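Side-chain contacts in glycosyltransferase (Streptomyces halstedii, PDB 3WAD), which belongs to the GT-B structural class, with two Rossmann-like domains, each centred on a parallel beta sheet: residues B[4-9]-B[113-118]; B[94-99]-B[178-183]; B[101-106]-B[130-135]; B[127-130]-B[136-139]; B[145-150]-B[196-201]. One frame throughout, in Å; residues are numbered along the deposited sequence.

Interaction 1: B[4-9]-B[113-118]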
# COMPACT_ATOMS: atom_id res chain seq x y z
N LEU B 4 5.37 12.41 8.84
CA LEU B 4 6.67 12.07 8.34
C LEU B 4 7.15 10.77 9.06
O LEU B 4 7.46 10.77 10.24
CB LEU B 4 7.64 13.25 8.53
CG LEU B 4 9.09 13.08 8.17
CD1 LEU B 4 9.22 12.72 6.65
CD2 LEU B 4 9.99 14.29 8.54
N MET B 5 7.22 9.68 8.32
CA MET B 5 7.73 8.40 8.86
C MET B 5 9.12 8.17 8.39
O MET B 5 9.43 8.47 7.23
CB MET B 5 6.87 7.27 8.38
CG MET B 5 5.37 7.54 8.70
SD MET B 5 4.28 6.15 8.30
CE MET B 5 4.80 4.85 9.46
N THR B 6 10.00 7.71 9.29
CA THR B 6 11.36 7.57 8.86
C THR B 6 11.87 6.18 9.31
O THR B 6 11.55 5.71 10.39
CB THR B 6 12.20 8.74 9.26
OG1 THR B 6 13.54 8.58 8.75
CG2 THR B 6 12.21 8.93 10.81
N VAL B 7 12.64 5.53 8.45
CA VAL B 7 13.23 4.22 8.79
C VAL B 7 14.58 4.16 8.08
O VAL B 7 14.69 4.64 6.93
CB VAL B 7 12.24 3.05 8.46
CG1 VAL B 7 11.93 3.03 6.99
CG2 VAL B 7 12.85 1.69 8.84
N PHE B 8 15.63 3.61 8.74
CA PHE B 8 16.90 3.38 8.04
C PHE B 8 16.70 2.36 6.87
O PHE B 8 15.70 1.66 6.84
CB PHE B 8 18.06 2.98 8.99
CG PHE B 8 17.96 1.57 9.52
CD1 PHE B 8 18.73 0.54 8.94
CD2 PHE B 8 17.02 1.22 10.51
CE1 PHE B 8 18.59 -0.84 9.40
CE2 PHE B 8 16.89 -0.10 11.01
CZ PHE B 8 17.69 -1.13 10.47
N ALA B 9 17.65 2.30 5.90
CA ALA B 9 17.47 1.46 4.70
C ALA B 9 17.61 -0.03 4.99
O ALA B 9 18.72 -0.63 4.95
CB ALA B 9 18.40 1.93 3.51
N ALA B 113 20.58 15.75 8.65
CA ALA B 113 20.40 17.12 8.10
C ALA B 113 19.30 17.14 6.97
O ALA B 113 18.28 17.96 7.00
CB ALA B 113 21.76 17.66 7.67
N ASP B 114 19.38 16.16 6.06
CA ASP B 114 18.30 16.03 5.05
C ASP B 114 16.99 15.83 5.67
O ASP B 114 16.01 16.41 5.20
CB ASP B 114 18.50 14.88 4.03
CG ASP B 114 19.64 15.13 3.08
OD1 ASP B 114 20.43 16.08 3.36
OD2 ASP B 114 19.78 14.37 2.08
N LEU B 115 16.87 14.97 6.68
CA LEU B 115 15.51 14.82 7.29
C LEU B 115 15.01 16.12 8.03
O LEU B 115 13.82 16.41 8.01
CB LEU B 115 15.38 13.59 8.22
CG LEU B 115 13.98 13.21 8.72
CD1 LEU B 115 13.11 12.63 7.57
CD2 LEU B 115 14.07 12.14 9.82
N VAL B 116 15.91 16.77 8.78
CA VAL B 116 15.54 18.09 9.41
C VAL B 116 15.05 19.14 8.36
O VAL B 116 13.94 19.68 8.47
CB VAL B 116 16.67 18.64 10.23
CG1 VAL B 116 16.22 19.99 10.89
CG2 VAL B 116 17.08 17.63 11.36
N ALA B 117 15.87 19.33 7.32
CA ALA B 117 15.49 20.20 6.19
C ALA B 117 14.12 19.90 5.66
O ALA B 117 13.35 20.84 5.48
CB ALA B 117 16.52 20.18 5.07
N HIS B 118 13.78 18.61 5.41
CA HIS B 118 12.42 18.20 4.99
C HIS B 118 11.35 18.48 6.02
O HIS B 118 10.17 18.84 5.70
CB HIS B 118 12.37 16.70 4.62
CG HIS B 118 11.06 16.27 4.03
ND1 HIS B 118 10.63 16.72 2.80
CD2 HIS B 118 10.08 15.44 4.47
CE1 HIS B 118 9.45 16.21 2.53
NE2 HIS B 118 9.08 15.43 3.53

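Interaction 2: B[94-99]-B[178-183]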
# COMPACT_ATOMS: atom_id res chain seq x y z
N ASP B 94 28.08 0.97 28.75
CA ASP B 94 28.92 0.61 27.61
C ASP B 94 28.09 0.12 26.43
O ASP B 94 28.49 0.33 25.32
CB ASP B 94 30.02 -0.39 27.95
CG ASP B 94 30.99 0.12 29.03
OD1 ASP B 94 31.10 1.36 29.28
OD2 ASP B 94 31.67 -0.77 29.64
N VAL B 95 26.97 -0.56 26.68
CA VAL B 95 26.08 -0.89 25.61
C VAL B 95 25.67 0.45 24.89
O VAL B 95 25.75 0.55 23.67
CB VAL B 95 24.84 -1.71 26.06
CG1 VAL B 95 23.90 -1.82 24.97
CG2 VAL B 95 25.26 -3.20 26.44
N PHE B 96 25.30 1.46 25.69
CA PHE B 96 24.87 2.73 25.16
C PHE B 96 25.95 3.45 24.38
O PHE B 96 25.66 4.02 23.30
CB PHE B 96 24.26 3.64 26.24
CG PHE B 96 22.93 3.20 26.70
CD1 PHE B 96 22.16 2.38 25.93
CD2 PHE B 96 22.42 3.64 27.93
CE1 PHE B 96 20.92 1.97 26.35
CE2 PHE B 96 21.15 3.25 28.34
CZ PHE B 96 20.42 2.40 27.59
N ALA B 97 27.16 3.45 24.91
CA ALA B 97 28.30 4.01 24.19
C ALA B 97 28.52 3.34 22.84
O ALA B 97 28.73 4.04 21.85
CB ALA B 97 29.55 4.00 25.03
N GLN B 98 28.43 2.01 22.78
CA GLN B 98 28.66 1.30 21.52
C GLN B 98 27.52 1.45 20.52
O GLN B 98 27.78 1.74 19.36
CB GLN B 98 28.87 -0.19 21.77
CG GLN B 98 29.09 -1.02 20.48
CD GLN B 98 29.09 -2.53 20.83
OE1 GLN B 98 30.14 -3.10 21.08
NE2 GLN B 98 27.91 -3.15 20.90
N TYR B 99 26.28 1.30 20.95
CA TYR B 99 25.19 1.37 20.04
C TYR B 99 24.85 2.79 19.61
O TYR B 99 24.27 3.00 18.55
CB TYR B 99 23.98 0.77 20.70
CG TYR B 99 23.97 -0.68 20.47
CD1 TYR B 99 24.41 -1.54 21.45
CD2 TYR B 99 23.58 -1.19 19.23
CE1 TYR B 99 24.41 -2.91 21.24
CE2 TYR B 99 23.58 -2.54 18.98
CZ TYR B 99 24.00 -3.39 20.00
OH TYR B 99 24.02 -4.73 19.78
N ASP B 178 26.14 9.85 30.87
CA ASP B 178 25.11 9.26 30.07
C ASP B 178 25.50 9.34 28.56
O ASP B 178 25.35 10.40 27.94
CB ASP B 178 23.79 10.00 30.33
CG ASP B 178 22.64 9.41 29.59
OD1 ASP B 178 22.85 8.58 28.69
OD2 ASP B 178 21.48 9.76 29.90
N PRO B 179 26.03 8.23 28.00
CA PRO B 179 26.41 8.29 26.58
C PRO B 179 25.27 8.64 25.64
O PRO B 179 25.51 9.22 24.60
CB PRO B 179 26.93 6.86 26.27
CG PRO B 179 27.33 6.30 27.71
CD PRO B 179 26.28 6.90 28.63
N LEU B 180 24.04 8.33 26.00
CA LEU B 180 22.94 8.67 25.12
C LEU B 180 22.71 10.22 25.10
O LEU B 180 22.22 10.79 24.09
CB LEU B 180 21.66 7.93 25.50
CG LEU B 180 21.64 6.40 25.48
CD1 LEU B 180 20.20 5.87 25.39
CD2 LEU B 180 22.42 5.88 24.28
N ALA B 181 23.04 10.88 26.22
CA ALA B 181 22.81 12.30 26.33
C ALA B 181 23.91 12.97 25.58
O ALA B 181 23.69 13.98 24.93
CB ALA B 181 22.83 12.76 27.84
N ASP B 182 25.12 12.45 25.69
CA ASP B 182 26.21 13.07 24.98
C ASP B 182 25.96 12.88 23.46
O ASP B 182 26.11 13.82 22.68
CB ASP B 182 27.52 12.46 25.36
CG ASP B 182 27.94 12.79 26.81
OD1 ASP B 182 27.15 13.44 27.52
OD2 ASP B 182 29.04 12.36 27.23
N TRP B 183 25.58 11.67 23.06
CA TRP B 183 25.31 11.39 21.63
C TRP B 183 24.24 12.27 21.05
O TRP B 183 24.50 12.94 20.09
CB TRP B 183 24.96 9.94 21.42
CG TRP B 183 24.46 9.64 20.03
CD1 TRP B 183 25.00 10.05 18.79
CD2 TRP B 183 23.40 8.75 19.73
NE1 TRP B 183 24.24 9.50 17.76
CE2 TRP B 183 23.28 8.69 18.32
CE3 TRP B 183 22.53 8.00 20.52
CZ2 TRP B 183 22.28 7.95 17.70
CZ3 TRP B 183 21.56 7.24 19.91
CH2 TRP B 183 21.47 7.19 18.51

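Interaction 3: B[101-106]-B[130-135]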
# COMPACT_ATOMS: atom_id res chain seq x y z
N GLN B 101 27.16 4.63 18.65
CA GLN B 101 28.00 4.75 17.45
C GLN B 101 27.42 4.05 16.27
O GLN B 101 27.38 4.59 15.18
CB GLN B 101 29.42 4.29 17.71
CG GLN B 101 30.00 5.31 18.61
CD GLN B 101 31.38 4.99 19.04
OE1 GLN B 101 31.82 3.84 19.04
NE2 GLN B 101 32.09 6.04 19.48
N ILE B 102 26.98 2.82 16.48
CA ILE B 102 26.33 2.07 15.43
C ILE B 102 25.06 2.80 14.88
O ILE B 102 24.79 2.81 13.65
CB ILE B 102 25.93 0.71 15.99
CG1 ILE B 102 27.21 -0.07 16.29
CG2 ILE B 102 24.98 -0.01 15.01
CD1 ILE B 102 27.02 -1.30 17.23
N TYR B 103 24.28 3.39 15.78
CA TYR B 103 23.01 3.93 15.33
C TYR B 103 23.27 5.25 14.62
O TYR B 103 22.57 5.59 13.69
CB TYR B 103 22.02 4.11 16.48
CG TYR B 103 21.47 2.78 17.05
CD1 TYR B 103 21.51 1.59 16.29
CD2 TYR B 103 20.92 2.72 18.38
CE1 TYR B 103 21.02 0.38 16.81
CE2 TYR B 103 20.43 1.48 18.91
CZ TYR B 103 20.46 0.33 18.11
OH TYR B 103 19.97 -0.89 18.61
N GLU B 104 24.34 5.93 15.02
CA GLU B 104 24.76 7.10 14.31
C GLU B 104 25.10 6.78 12.87
O GLU B 104 24.69 7.52 11.94
CB GLU B 104 25.93 7.80 14.99
CG GLU B 104 26.44 9.00 14.12
CD GLU B 104 25.49 10.18 14.12
OE1 GLU B 104 24.45 10.23 14.89
OE2 GLU B 104 25.78 11.09 13.29
N TYR B 105 25.91 5.73 12.69
CA TYR B 105 26.26 5.20 11.37
C TYR B 105 25.01 4.93 10.50
O TYR B 105 25.02 5.18 9.31
CB TYR B 105 27.02 3.87 11.57
CG TYR B 105 27.52 3.28 10.30
CD1 TYR B 105 28.84 3.51 9.87
CD2 TYR B 105 26.70 2.46 9.54
CE1 TYR B 105 29.32 2.94 8.68
CE2 TYR B 105 27.15 1.91 8.34
CZ TYR B 105 28.45 2.16 7.93
OH TYR B 105 28.90 1.57 6.81
N MET B 106 23.97 4.37 11.12
CA MET B 106 22.72 4.00 10.46
C MET B 106 21.79 5.17 10.13
O MET B 106 20.85 4.98 9.33
CB MET B 106 21.94 2.98 11.33
CG MET B 106 22.54 1.61 11.23
SD MET B 106 22.11 0.62 12.67
CE MET B 106 20.32 0.62 12.59
N ASP B 130 10.93 4.50 13.08
CA ASP B 130 11.50 3.19 13.45
C ASP B 130 12.51 3.31 14.60
O ASP B 130 13.36 4.19 14.57
CB ASP B 130 12.19 2.62 12.23
CG ASP B 130 13.20 1.50 12.60
OD1 ASP B 130 12.75 0.36 12.59
OD2 ASP B 130 14.41 1.78 12.88
N ALA B 131 12.41 2.40 15.59
CA ALA B 131 13.09 2.58 16.88
C ALA B 131 14.63 2.66 16.77
O ALA B 131 15.32 3.12 17.69
CB ALA B 131 12.64 1.51 17.88
N LEU B 132 15.17 2.18 15.65
CA LEU B 132 16.59 2.24 15.41
C LEU B 132 16.99 3.46 14.59
O LEU B 132 18.17 3.56 14.20
CB LEU B 132 17.05 0.96 14.69
CG LEU B 132 16.88 -0.31 15.52
CD1 LEU B 132 17.70 -1.52 14.91
CD2 LEU B 132 17.30 -0.12 16.96
N THR B 133 16.03 4.33 14.25
CA THR B 133 16.35 5.41 13.31
C THR B 133 16.38 6.84 13.98
O THR B 133 15.41 7.60 13.89
CB THR B 133 15.30 5.37 12.10
OG1 THR B 133 15.34 4.05 11.50
CG2 THR B 133 15.73 6.40 11.03
N TYR B 134 17.49 7.19 14.58
CA TYR B 134 17.54 8.37 15.48
C TYR B 134 17.62 9.74 14.79
O TYR B 134 17.67 10.78 15.47
CB TYR B 134 18.65 8.21 16.56
CG TYR B 134 18.13 7.40 17.75
CD1 TYR B 134 18.14 5.99 17.76
CD2 TYR B 134 17.50 8.06 18.82
CE1 TYR B 134 17.62 5.28 18.83
CE2 TYR B 134 16.99 7.37 19.88
CZ TYR B 134 17.05 5.98 19.88
OH TYR B 134 16.49 5.34 20.98
N ALA B 135 17.63 9.77 13.47
CA ALA B 135 17.24 11.01 12.81
C ALA B 135 15.78 11.49 13.09
O ALA B 135 15.50 12.71 13.21
CB ALA B 135 17.51 10.87 11.30
O HOH W 1 19.82 5.65 14.22

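Interaction 4: B[127-130]-B[136-139]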
# COMPACT_ATOMS: atom_id res chain seq x y z
N VAL B 127 5.78 12.98 13.59
CA VAL B 127 6.89 12.10 13.12
C VAL B 127 6.74 10.68 13.75
O VAL B 127 6.49 10.54 15.00
CB VAL B 127 8.26 12.74 13.30
CG1 VAL B 127 9.49 11.74 12.89
CG2 VAL B 127 8.31 14.10 12.51
N ILE B 128 6.80 9.64 12.90
CA ILE B 128 6.79 8.19 13.38
C ILE B 128 8.13 7.60 12.95
O ILE B 128 8.43 7.56 11.75
CB ILE B 128 5.67 7.35 12.81
CG1 ILE B 128 4.27 8.01 13.11
CG2 ILE B 128 5.74 5.86 13.35
CD1 ILE B 128 3.14 7.32 12.47
N TRP B 129 8.97 7.25 13.91
CA TRP B 129 10.31 6.78 13.55
C TRP B 129 10.47 5.33 14.00
O TRP B 129 10.25 4.99 15.17
CB TRP B 129 11.40 7.60 14.11
CG TRP B 129 11.32 8.02 15.61
CD1 TRP B 129 10.39 8.92 16.23
CD2 TRP B 129 12.18 7.57 16.67
NE1 TRP B 129 10.72 9.08 17.57
CE2 TRP B 129 11.78 8.26 17.87
CE3 TRP B 129 13.34 6.76 16.70
CZ2 TRP B 129 12.47 8.10 19.09
CZ3 TRP B 129 14.01 6.60 17.90
CH2 TRP B 129 13.57 7.29 19.10
N ASP B 130 10.93 4.50 13.08
CA ASP B 130 11.50 3.19 13.45
C ASP B 130 12.51 3.31 14.60
O ASP B 130 13.36 4.19 14.57
CB ASP B 130 12.19 2.62 12.23
CG ASP B 130 13.20 1.50 12.60
OD1 ASP B 130 12.75 0.36 12.59
OD2 ASP B 130 14.41 1.78 12.88
N GLY B 136 14.85 10.53 13.23
CA GLY B 136 13.43 10.75 13.53
C GLY B 136 13.15 11.83 14.60
O GLY B 136 12.49 12.87 14.31
N PRO B 137 13.62 11.57 15.86
CA PRO B 137 13.34 12.51 16.95
C PRO B 137 14.05 13.87 16.78
O PRO B 137 13.50 14.82 17.25
CB PRO B 137 13.83 11.76 18.22
CG PRO B 137 14.90 10.78 17.72
CD PRO B 137 14.37 10.37 16.32
N ILE B 138 15.26 13.94 16.22
CA ILE B 138 15.96 15.22 15.95
C ILE B 138 15.09 16.10 15.00
O ILE B 138 14.73 17.31 15.32
CB ILE B 138 17.36 14.98 15.38
CG1 ILE B 138 18.17 14.07 16.34
CG2 ILE B 138 18.14 16.28 15.07
CD1 ILE B 138 18.38 14.68 17.75
N ALA B 139 14.68 15.49 13.87
CA ALA B 139 13.88 16.22 12.89
C ALA B 139 12.57 16.73 13.54
O ALA B 139 12.22 17.92 13.33
CB ALA B 139 13.58 15.36 11.68

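Interaction 5: B[145-150]-B[196-201]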
# COMPACT_ATOMS: atom_id res chain seq x y z
N ALA B 145 7.03 18.92 16.48
CA ALA B 145 6.02 17.89 16.28
C ALA B 145 6.28 16.84 17.37
O ALA B 145 7.44 16.54 17.68
CB ALA B 145 6.08 17.28 14.83
N PRO B 146 5.21 16.30 17.91
CA PRO B 146 5.21 15.17 18.75
C PRO B 146 5.72 13.97 17.83
O PRO B 146 5.50 13.97 16.57
CB PRO B 146 3.75 15.01 19.03
CG PRO B 146 3.04 15.64 17.75
CD PRO B 146 3.85 16.71 17.47
N HIS B 147 6.46 13.01 18.41
CA HIS B 147 7.00 11.88 17.59
C HIS B 147 6.76 10.56 18.31
O HIS B 147 6.91 10.46 19.54
CB HIS B 147 8.45 12.12 17.20
CG HIS B 147 9.30 12.57 18.34
ND1 HIS B 147 9.99 11.69 19.14
CD2 HIS B 147 9.51 13.80 18.87
CE1 HIS B 147 10.61 12.36 20.09
NE2 HIS B 147 10.37 13.64 19.92
N VAL B 148 6.37 9.56 17.54
CA VAL B 148 6.08 8.25 18.07
C VAL B 148 7.21 7.28 17.68
O VAL B 148 7.51 7.12 16.43
CB VAL B 148 4.79 7.76 17.51
CG1 VAL B 148 4.52 6.29 17.97
CG2 VAL B 148 3.66 8.65 17.93
N ARG B 149 7.85 6.68 18.69
CA ARG B 149 8.90 5.69 18.46
C ARG B 149 8.22 4.34 18.14
O ARG B 149 7.50 3.79 18.99
CB ARG B 149 9.93 5.67 19.62
CG ARG B 149 11.08 4.62 19.45
CD ARG B 149 12.03 4.66 20.61
NE ARG B 149 11.30 4.28 21.81
CZ ARG B 149 11.53 3.17 22.53
NH1 ARG B 149 12.52 2.33 22.19
NH2 ARG B 149 10.74 2.91 23.57
N MET B 150 8.44 3.83 16.93
CA MET B 150 7.79 2.61 16.52
C MET B 150 8.68 1.36 16.73
O MET B 150 9.74 1.24 16.11
CB MET B 150 7.26 2.66 15.08
CG MET B 150 6.56 1.33 14.72
SD MET B 150 5.58 1.60 13.22
CE MET B 150 4.60 0.16 13.29
N THR B 196 16.48 16.08 25.38
CA THR B 196 15.48 15.73 26.38
C THR B 196 15.44 14.21 26.37
O THR B 196 15.85 13.59 25.37
CB THR B 196 14.07 16.15 25.95
OG1 THR B 196 13.86 15.81 24.55
CG2 THR B 196 13.85 17.66 26.15
N GLU B 197 14.84 13.62 27.40
CA GLU B 197 14.70 12.19 27.48
C GLU B 197 13.75 11.67 26.37
O GLU B 197 13.81 10.54 25.93
CB GLU B 197 14.25 11.76 28.88
CG GLU B 197 14.10 10.23 29.10
CD GLU B 197 15.42 9.40 28.98
OE1 GLU B 197 16.52 9.98 28.99
OE2 GLU B 197 15.35 8.13 28.87
N SER B 198 12.88 12.55 25.91
CA SER B 198 11.95 12.16 24.89
C SER B 198 12.69 11.91 23.56
O SER B 198 12.17 11.25 22.68
CB SER B 198 10.87 13.23 24.78
OG SER B 198 11.52 14.34 24.21
N LEU B 199 13.95 12.36 23.42
CA LEU B 199 14.75 12.05 22.21
C LEU B 199 15.15 10.56 22.18
O LEU B 199 15.43 9.98 21.12
CB LEU B 199 16.06 12.89 22.13
CG LEU B 199 15.81 14.40 21.91
CD1 LEU B 199 17.12 15.06 21.85
CD2 LEU B 199 15.00 14.65 20.59
N VAL B 200 15.18 9.97 23.37
CA VAL B 200 15.60 8.59 23.49
C VAL B 200 14.49 7.64 23.19
O VAL B 200 14.68 6.63 22.48
CB VAL B 200 16.14 8.26 24.93
CG1 VAL B 200 16.33 6.76 25.03
CG2 VAL B 200 17.49 9.01 25.17
N THR B 201 13.30 7.94 23.74
CA THR B 201 12.21 6.99 23.62
C THR B 201 10.91 7.44 22.95
O THR B 201 9.98 6.61 22.83
CB THR B 201 11.92 6.38 24.97
OG1 THR B 201 11.76 7.44 25.90
CG2 THR B 201 13.13 5.36 25.43

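Interaction 1: B[4-9]-B[113-118]
L4 lays its two methyl branches against the sheet-facing side of helix 109-122, its CD2 meeting CD1 of L115 at 3.7 Å while its CD1 reaches the ring of H118. This is the alpha/beta packing of a Rossmann-like domain: strand 2-6 lies inside the parallel sheet between strands 30-35 and 126-130, and the helix that leads into strand 126-130 packs along one face. Strand and helix segments run nearly antiparallel, at 170°, with their axes 11.0 Å apart, so side chains alone bridge the gap. L4 and L115 slide past each other in opposite senses. With CG anti to the backbone N (chi1 -171°), L115 extends from the helix toward the strand and divides its branches, CD1 going to L4 and CD2 to T6. There CD2 touches both arms of the threonine, lying 3.8 Å from T6 CG2 and the same distance from T6 OG1. The hydroxyl is no loose polar group in this buried layer, for OG1 bonds to A34 O on the adjoining strand. H118 is held from elsewhere as well: its NE2 is hydrogen-bonded to H32 ND1, its ring meets that of W122, and R240 of the second subunit packs on it. Toward the strand the imidazole offers its edge, and L4 CD1 arrives near the ring plane, 3.6 Å from H118 CD2.

Interaction 2: B[94-99]-B[178-183]
A helix-helix interface in the N-terminal domain brings the start of helix 179-188 against helix 89-106, with L180 lying on the ring of F96 and P179 beside A97. The two helix segments run in roughly the same direction, 26° apart, and their axes come within 9.0 Å. L180 CD1 stands 3.8 Å from the centroid of the F96 ring and only 1° off its normal, a CH-pi contact directly over the centre of one face. The other methyl, CD2, drops to the root of the same side chain, 3.5 Å from F96 CB, so the leucine fork straddles ring and stem. The F96 ring also meets W157 and stands edge-to-face with F164. Both packing partners on helix 179-188 belong to its first turn, where D178 is the N-cap: its OD1 accepts a weak bond from L180 N at 3.0 Å and a longer, also weak one from A181 N, while OD2 makes a salt bridge to R161. The cap lies directly beside the residues that do the packing. P179 packs against the backbone of the other helix, its CB 3.7 Å from A97 N and 4.1 Å from A97 CB. One turn further on, W183 carries the pairing of the helices along, its NE1 hydrogen-bonded to E104 OE1.

Interaction 3: B[101-106]-B[130-135]
L132 sits in a type I turn from D130 to T133, its CA 6.6 Å from that of Y103 on helix 89-106, and one water ties the two backbones together. That water donates to Y103 O and to L132 O and accepts from Y134 N; it is 2.8 Å from Y103 O and from Y134 N. Side-chain packing adds to this bridge. L132 CD2 presses on the phenol end of Y103, 3.2 Å from OH and 3.4 Å from CZ, a tight approach that is oblique to the ring. Nearer the root of the leucine, the methionine methyl M106 CE rests 3.9 Å from L132 CB; the M106 chain bends at its last torsion (chi3 59°) to bring it there. The loop belongs to the connection from strand 126-130 to helix 135-141, at the carboxyl ends of the parallel strands, the edge that faces the interdomain cleft in GT-B folds. Its turn is fastened internally by D130 OD2, which takes L132 N at 2.9 Å in an Asx turn and T133 OG1 at 2.8 Å, the two donors arriving from opposite faces of the carboxylate; D130 OD1 bonds to H13 ND1. Y134 makes the lighter touch, its CE1 4.2 Å from Y103 CD2, while its OH reaches away to V200 O.

Interaction 4: B[127-130]-B[136-139]
Face packing dominates: the pyrrolidine of P137 sits on the indole of W129, its CD 3.6 Å from the centroid of the six-membered ring and 15° off the normal, a CH-pi contact. The proline and tryptophan side chains cross at about a right angle, and CD is the atom pressed closest, while CG lies over the CZ2 side, 3.9 Å from W129 CZ2, and CB toward CE2. The carbonyl carbon of G136 lies above the same face, farther off and displaced from the centre. W129 is turned into this position by placing CG between the backbone N and the carbonyl carbon (chi1 45°), which folds the indole back over the start of the helix. Y134 meets the indole edge-to-face.

Plain van der Waals contact comes next. G136 has no side chain, and its backbone settles close on the strand, with 5.0 Å between its CA and that of W129 and 3.8 Å from its CA to W129 CB. These elements open a beta-alpha-beta crossover, strand 126-130, helix 135-141 and strand 147-150, in which the helix lies against one face of the parallel sheet; the glycine marks where helix and strand come nearest. Two residues earlier in the strand, V127 CG1 touches G136 O at 3.5 Å.

Polar bonding lies to the side. W129 NE1 donates to H147 ND1 on the next strand, which helps to fix the rotation of the indole.

Interaction 5: B[145-150]-B[196-201]
R149 makes the close grip of this contact: its NE donates to T201 O over 2.9 Å at an N-H...O angle of 150°. The nitrogen stands above the carbonyl plane, 45° out of it, and T201 O also lies 3.3 Å from R149 CB. The arginine chain leaves the strand extended and bends at chi3 (64°), which turns the guanidinium so that T201 CG2 lies over its rim on one face. Its outer nitrogens are engaged elsewhere, NH1 in a salt bridge with D155 OD1 and NH2 in a hydrogen bond with T205 OG1.

Toward S198 and the exposed T196 the fit is looser. H147 offers a ring edge, CE1 lying 3.2 Å from S198 O near the imidazole plane, whereas the nearest side-chain atoms of the pair, H147 NE2 and S198 OG, stay 4.5 Å apart. That NE2 is hydrogen-bonded to E141 OE1. At T196, OG1 shares a hydrogen bond with S198 OG at 2.8 Å.

The short helix 198-201 lies against strand 147-150, the last strand of a beta-alpha-beta crossover, with L199 on helix 135-141, before the chain enters strand 204-206, the next strand of the parallel sheet.

Overall arrangement
Interactions 1, 4 and 5 hang on three adjacent strands of the N-terminal sheet, 2-6, 126-130 and 147-150, and lay helices against it; the centres of 1 and 4, and of 4 and 5, are 7 Å apart. Interactions 2 and 3 share helix 89-106 and meet where W183 packs on Y103 and Y134. Chemistry follows place: interaction 1 is buried and mainly aliphatic, with a histidine edge, interaction 4 aromatic, and interaction 2 a helix-helix seam with partly exposed margins. Interaction 3, at a strand-end loop, adds a bridging water to its packing, and interaction 5, partly exposed on its helix side, alone has a direct hydrogen bond between its segments.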